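Local coordinates for protein cadherin-related family member 2 (Homo sapiens, PDB 5CZR) that links neighbouring microvilli of the epithelial brush border by binding CDHR5 in a calcium-dependent way, and is seen here as its own first two cadherin domains, at residues 35-40 and 80-85; 6-11 and 28-33. All blocks are in the same frame, centred on the assembly; numbering follows the deposited sequence.

Contact 1. Residues 35-40 and 80-85; sequences DNDPLT and VSDPYI. With CA (calcium ion), chain E.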
loop_
_atom_site.group_PDB
_atom_site.type_symbol
_atom_site.label_atom_id
_atom_site.label_comp_id
_atom_site.label_asym_id
_atom_site.label_seq_id
_atom_site.Cartn_x
_atom_site.Cartn_y
_atom_site.Cartn_z
ATOM N N ASP A 35 4.554 -28.121 36.901
ATOM C CA ASP A 35 3.739 -28.383 38.095
ATOM C C ASP A 35 2.258 -28.282 37.795
ATOM O O ASP A 35 1.431 -28.515 38.664
ATOM C CB ASP A 35 4.069 -27.401 39.202
ATOM C CG ASP A 35 5.562 -27.241 39.408
ATOM O OD1 ASP A 35 6.246 -28.217 39.818
ATOM O OD2 ASP A 35 6.053 -26.122 39.176
ATOM N N ASN A 36 1.912 -27.922 36.564
ATOM C CA ASN A 36 0.527 -27.721 36.193
ATOM C C ASN A 36 -0.155 -26.560 36.935
ATOM O O ASN A 36 -1.356 -26.600 37.216
ATOM C CB ASN A 36 -0.212 -29.037 36.420
ATOM C CG ASN A 36 -1.104 -29.409 35.271
ATOM O OD1 ASN A 36 -0.658 -29.570 34.111
ATOM N ND2 ASN A 36 -2.374 -29.565 35.583
ATOM N N ASP A 37 0.622 -25.521 37.247
ATOM C CA ASP A 37 0.112 -24.355 37.969
ATOM C C ASP A 37 -0.793 -23.542 37.043
ATOM O O ASP A 37 -0.569 -23.517 35.850
ATOM C CB ASP A 37 1.262 -23.440 38.436
ATOM C CG ASP A 37 2.064 -24.036 39.577
ATOM O OD1 ASP A 37 1.423 -24.542 40.527
ATOM O OD2 ASP A 37 3.317 -23.972 39.551
ATOM N N PRO A 38 -1.801 -22.861 37.612
ATOM C CA PRO A 38 -2.520 -21.871 36.835
ATOM C C PRO A 38 -1.574 -20.743 36.465
ATOM O O PRO A 38 -0.769 -20.331 37.298
ATOM C CB PRO A 38 -3.578 -21.365 37.802
ATOM C CG PRO A 38 -2.979 -21.565 39.139
ATOM C CD PRO A 38 -2.224 -22.865 39.021
ATOM N N LEU A 39 -1.674 -20.282 35.210
ATOM C CA LEU A 39 -0.726 -19.317 34.618
ATOM C C LEU A 39 -1.448 -18.066 34.203
ATOM O O LEU A 39 -2.583 -18.133 33.703
ATOM C CB LEU A 39 -0.063 -19.913 33.378
ATOM C CG LEU A 39 0.676 -21.243 33.614
ATOM C CD1 LEU A 39 1.373 -21.700 32.341
ATOM C CD2 LEU A 39 1.676 -21.103 34.763
ATOM N N THR A 40 -0.817 -16.912 34.442
ATOM C CA THR A 40 -1.357 -15.640 34.008
ATOM C C THR A 40 -0.400 -14.896 33.110
ATOM O O THR A 40 0.839 -15.051 33.211
ATOM C CB THR A 40 -1.793 -14.766 35.173
ATOM O OG1 THR A 40 -0.665 -14.493 36.031
ATOM C CG2 THR A 40 -2.905 -15.465 35.974
ATOM N N VAL A 80 4.659 -14.511 31.422
ATOM C CA VAL A 80 3.833 -15.538 32.000
ATOM C C VAL A 80 4.246 -15.760 33.462
ATOM O O VAL A 80 5.420 -15.788 33.787
ATOM C CB VAL A 80 3.905 -16.854 31.205
ATOM C CG1 VAL A 80 5.343 -17.378 31.116
ATOM C CG2 VAL A 80 2.989 -17.902 31.822
ATOM N N SER A 81 3.253 -15.916 34.320
ATOM C CA SER A 81 3.474 -16.040 35.745
ATOM C C SER A 81 2.733 -17.256 36.268
ATOM O O SER A 81 1.540 -17.420 35.971
ATOM C CB SER A 81 2.966 -14.806 36.453
ATOM O OG SER A 81 3.720 -13.685 36.070
ATOM N N ASP A 82 3.412 -18.135 37.011
ATOM C CA ASP A 82 2.663 -19.088 37.859
ATOM C C ASP A 82 2.400 -18.335 39.188
ATOM O O ASP A 82 2.564 -17.102 39.224
ATOM C CB ASP A 82 3.369 -20.456 37.940
ATOM C CG ASP A 82 4.666 -20.423 38.731
ATOM O OD1 ASP A 82 4.984 -19.418 39.419
ATOM O OD2 ASP A 82 5.383 -21.423 38.654
ATOM N N PRO A 83 1.913 -19.018 40.236
ATOM C CA PRO A 83 1.650 -18.289 41.501
ATOM C C PRO A 83 2.906 -17.762 42.198
ATOM O O PRO A 83 2.801 -16.820 42.980
ATOM C CB PRO A 83 0.969 -19.336 42.372
ATOM C CG PRO A 83 0.373 -20.313 41.411
ATOM C CD PRO A 83 1.345 -20.373 40.268
ATOM N N TYR A 84 4.083 -18.292 41.827
ATOM C CA TYR A 84 5.344 -18.042 42.543
ATOM C C TYR A 84 6.386 -17.199 41.812
ATOM O O TYR A 84 7.180 -16.523 42.449
ATOM C CB TYR A 84 5.976 -19.385 42.911
ATOM C CG TYR A 84 4.956 -20.386 43.374
ATOM C CD1 TYR A 84 4.394 -20.297 44.657
ATOM C CD2 TYR A 84 4.525 -21.403 42.530
ATOM C CE1 TYR A 84 3.438 -21.205 45.079
ATOM C CE2 TYR A 84 3.578 -22.320 42.954
ATOM C CZ TYR A 84 3.030 -22.196 44.214
ATOM O OH TYR A 84 2.085 -23.094 44.608
ATOM N N ILE A 85 6.414 -17.262 40.481
ATOM C CA ILE A 85 7.437 -16.559 39.725
ATOM C C ILE A 85 6.897 -15.959 38.427
ATOM O O ILE A 85 6.057 -16.572 37.746
ATOM C CB ILE A 85 8.657 -17.485 39.475
ATOM C CG1 ILE A 85 9.846 -16.661 38.933
ATOM C CG2 ILE A 85 8.284 -18.694 38.589
ATOM C CD1 ILE A 85 11.173 -17.430 38.855
HETATM CA CA CA E . 5.256 -23.863 38.439
HETATM O O HOH W 1 -0.057 -15.935 38.302
HETATM O O HOH W 2 2.670 -12.663 33.734
#
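Three carboxylates from the two segments converge on a calcium ion, Asp37 OD2 at 2.2 Å and Asp35 OD2 and Asp82 OD2 each at 2.5 Å from CA. Asn2, Val3 and Asp33 complete this site, at the N-terminal tip of the first cadherin domain and separate from the calcium sites between the two domains. Asp37 and Asp82 run alongside each other with their carboxylate planes 88° apart; their OD2 atoms are 3.4 Å apart, a like-charge approach that the shared calcium probably makes tolerable. In the second shell, Asp82 CG takes the crowded position between its backbone N and carbonyl carbon (chi1 70°), and OD1 accepts two backbone N-H groups. Tyr84 N reaches it from above the carboxylate plane, as an Asx turn, and Ile85 N nearly along the C-O axis, a grip that fixes the rotation of the group. The Tyr84 ring turns an edge to Asp37 OD2, while Pro83 CD lies 3.6 Å from Asp37 CB. Farther out, Thr40 and Ser81 form an antiparallel hydrogen-bonded pair (Thr40 N to Ser81 O 2.9 Å). This pair joins strand 40-44, the edge of its sheet, to strand 73-81, whose other neighbour is strand 86-96.

Contact 2. Residues 6-11 and 28-33; sequences KFLANM and WLVAED. With CA (calcium ion), chain E.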
loop_
_atom_site.group_PDB
_atom_site.type_symbol
_atom_site.label_atom_id
_atom_site.label_comp_id
_atom_site.label_asym_id
_atom_site.label_seq_id
_atom_site.Cartn_x
_atom_site.Cartn_y
_atom_site.Cartn_z
ATOM N N LYS A 6 7.248 -21.806 31.156
ATOM C CA LYS A 6 8.077 -21.643 29.972
ATOM C C LYS A 6 7.157 -21.457 28.774
ATOM O O LYS A 6 6.221 -22.223 28.571
ATOM C CB LYS A 6 8.955 -22.882 29.782
ATOM C CG LYS A 6 10.009 -22.771 28.680
ATOM C CD LYS A 6 11.355 -23.405 29.089
ATOM C CE LYS A 6 11.271 -24.909 29.350
ATOM N NZ LYS A 6 11.266 -25.691 28.071
ATOM N N PHE A 7 7.349 -20.359 28.063
ATOM C CA PHE A 7 6.638 -20.103 26.812
ATOM C C PHE A 7 6.984 -21.179 25.792
ATOM O O PHE A 7 8.123 -21.646 25.718
ATOM C CB PHE A 7 7.053 -18.738 26.248
ATOM C CG PHE A 7 6.333 -17.565 26.891
ATOM C CD1 PHE A 7 4.980 -17.397 26.711
ATOM C CD2 PHE A 7 7.025 -16.610 27.606
ATOM C CE1 PHE A 7 4.327 -16.311 27.262
ATOM C CE2 PHE A 7 6.389 -15.513 28.146
ATOM C CZ PHE A 7 5.043 -15.352 27.967
ATOM N N LEU A 8 6.002 -21.567 25.011
ATOM C CA LEU A 8 6.263 -22.468 23.895
ATOM C C LEU A 8 7.244 -21.837 22.927
ATOM O O LEU A 8 7.326 -20.623 22.812
ATOM C CB LEU A 8 4.953 -22.841 23.160
ATOM C CG LEU A 8 3.859 -23.529 24.018
ATOM C CD1 LEU A 8 2.753 -24.134 23.145
ATOM C CD2 LEU A 8 4.457 -24.583 24.949
ATOM N N ALA A 9 7.965 -22.695 22.218
ATOM C CA ALA A 9 8.972 -22.293 21.256
ATOM C C ALA A 9 8.523 -21.224 20.255
ATOM O O ALA A 9 9.315 -20.348 19.884
ATOM C CB ALA A 9 9.513 -23.532 20.515
ATOM N N ASN A 10 7.282 -21.292 19.790
ATOM C CA ASN A 10 6.813 -20.354 18.758
ATOM C C ASN A 10 6.398 -18.966 19.306
ATOM O O ASN A 10 5.943 -18.119 18.556
ATOM C CB ASN A 10 5.680 -20.970 17.923
ATOM C CG ASN A 10 4.450 -21.288 18.772
ATOM O OD1 ASN A 10 4.575 -21.695 19.934
ATOM N ND2 ASN A 10 3.285 -21.047 18.237
ATOM N N MET A 11 6.622 -18.714 20.587
ATOM C CA MET A 11 6.367 -17.391 21.153
ATOM C C MET A 11 7.485 -16.343 20.914
ATOM O O MET A 11 7.408 -15.244 21.465
ATOM C CB MET A 11 6.095 -17.511 22.659
ATOM C CG MET A 11 4.840 -18.310 22.978
ATOM S SD MET A 11 3.319 -17.408 22.559
ATOM C CE MET A 11 2.715 -18.376 21.173
ATOM N N TRP A 28 -2.638 -15.900 20.510
ATOM C CA TRP A 28 -2.707 -16.470 21.839
ATOM C C TRP A 28 -1.297 -16.568 22.403
ATOM O O TRP A 28 -0.392 -17.114 21.742
ATOM C CB TRP A 28 -3.340 -17.866 21.782
ATOM C CG TRP A 28 -4.816 -17.832 21.539
ATOM C CD1 TRP A 28 -5.435 -17.760 20.328
ATOM C CD2 TRP A 28 -5.857 -17.822 22.530
ATOM N NE1 TRP A 28 -6.806 -17.732 20.499
ATOM C CE2 TRP A 28 -7.092 -17.776 21.841
ATOM C CE3 TRP A 28 -5.864 -17.897 23.928
ATOM C CZ2 TRP A 28 -8.337 -17.758 22.507
ATOM C CZ3 TRP A 28 -7.114 -17.881 24.613
ATOM C CH2 TRP A 28 -8.324 -17.813 23.893
ATOM N N LEU A 29 -1.091 -16.020 23.598
ATOM C CA LEU A 29 0.112 -16.325 24.361
ATOM C C LEU A 29 -0.069 -17.680 25.026
ATOM O O LEU A 29 -1.097 -17.930 25.651
ATOM C CB LEU A 29 0.386 -15.256 25.418
ATOM C CG LEU A 29 0.869 -13.902 24.904
ATOM C CD1 LEU A 29 0.793 -12.854 26.002
ATOM C CD2 LEU A 29 2.294 -14.027 24.376
ATOM N N VAL A 30 0.918 -18.560 24.850
ATOM C CA VAL A 30 0.826 -19.927 25.335
ATOM C C VAL A 30 2.151 -20.332 25.982
ATOM O O VAL A 30 3.227 -20.113 25.443
ATOM C CB VAL A 30 0.478 -20.961 24.219
ATOM C CG1 VAL A 30 -0.069 -22.238 24.845
ATOM C CG2 VAL A 30 -0.529 -20.451 23.213
ATOM N N ALA A 31 2.031 -20.914 27.158
ATOM C CA ALA A 31 3.157 -21.404 27.912
ATOM C C ALA A 31 2.706 -22.693 28.588
ATOM O O ALA A 31 1.529 -23.025 28.556
ATOM C CB ALA A 31 3.574 -20.379 28.948
ATOM N N GLU A 32 3.653 -23.411 29.181
ATOM C CA GLU A 32 3.385 -24.650 29.914
ATOM C C GLU A 32 4.132 -24.610 31.224
ATOM O O GLU A 32 5.117 -23.856 31.401
ATOM C CB GLU A 32 3.820 -25.864 29.109
ATOM C CG GLU A 32 5.340 -25.987 28.945
ATOM C CD GLU A 32 5.777 -26.970 27.845
ATOM O OE1 GLU A 32 4.998 -27.214 26.876
ATOM O OE2 GLU A 32 6.927 -27.480 27.930
ATOM N N ASP A 33 3.649 -25.411 32.164
ATOM C CA ASP A 33 4.220 -25.422 33.506
ATOM C C ASP A 33 4.250 -26.848 34.013
ATOM O O ASP A 33 3.201 -27.492 34.125
ATOM C CB ASP A 33 3.390 -24.538 34.447
ATOM C CG ASP A 33 4.063 -24.335 35.820
ATOM O OD1 ASP A 33 4.006 -25.257 36.670
ATOM O OD2 ASP A 33 4.600 -23.235 36.063
HETATM CA CA CA E . 5.256 -23.863 38.439
#
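In the first cadherin domain, a beta sandwich of the Greek-key type, the short N-terminal strand 6-7 lies along the end of strand 25-32 as the outermost strand of its sheet. Lys6 and Glu32 form an antiparallel hydrogen-bonded pair, with Glu32 N giving to Lys6 O at 2.9 Å and Lys6 N meeting Glu32 O nearly along the C=O axis. Next along, the backbones close up at the non-hydrogen-bonded pair Phe7 and Ala31, and the small Ala31 CB sits 3.2 Å from Lys6 O. Val30 O is crowded from several directions: Leu8 N donates to it from above the carbonyl plane, the edge of the Phe7 ring comes up through CD1, and Met11 CG lies 3.5 Å away. Met11 is buried, and its bent chain (chi2 -72°, chi3 111°) lays SD where it takes a weak hydrogen bond from Val30 N and puts CE 3.4 Å from Trp28 O. Phe7 and Leu29 both pack on Ile78 of the facing sheet. The solvent side, which carries Lys6 and Glu32, is looser. Their charged atoms NZ and OE2 stay 4.7 Å apart, short of a salt bridge. Leu8 lies on this side too, CD1 meeting Val30 CG1 at 3.8 Å while CD2 touches Glu32 OE1. An alanine here would keep the backbone N-H but remove both methyl groups, and would probably lose the apolar packing on Val30 and leave the Glu32 side chain less confined. Next after Glu32, Asp33 has CG anti to its backbone N (chi1 -171°) and clasps the calcium ion with both oxygens, OD1 at 2.6 Å and OD2 at 2.5 Å from CA.

How the contacts relate
From the N terminus, the chain passes the calcium ligands Asn2 and Val3, then runs through residues 6-11 and returns as 28-33, where contact 2 closes the first loop. Only afterwards does contact 1 open at residue 35, to close on residues 80-85, so the two follow in series and neither nest nor cross. Contact 2 ties the first strand into one sheet of the sandwich; contact 1 ties the start of strand 40-44 to the end of strand 73-81 in the other. Between the sheets, Ala31 CB packs on Val80 CG2 at 3.8 Å. At the domain tip, Asp33 and the three aspartates of contact 1 share one calcium ion, which fastens both contacts together.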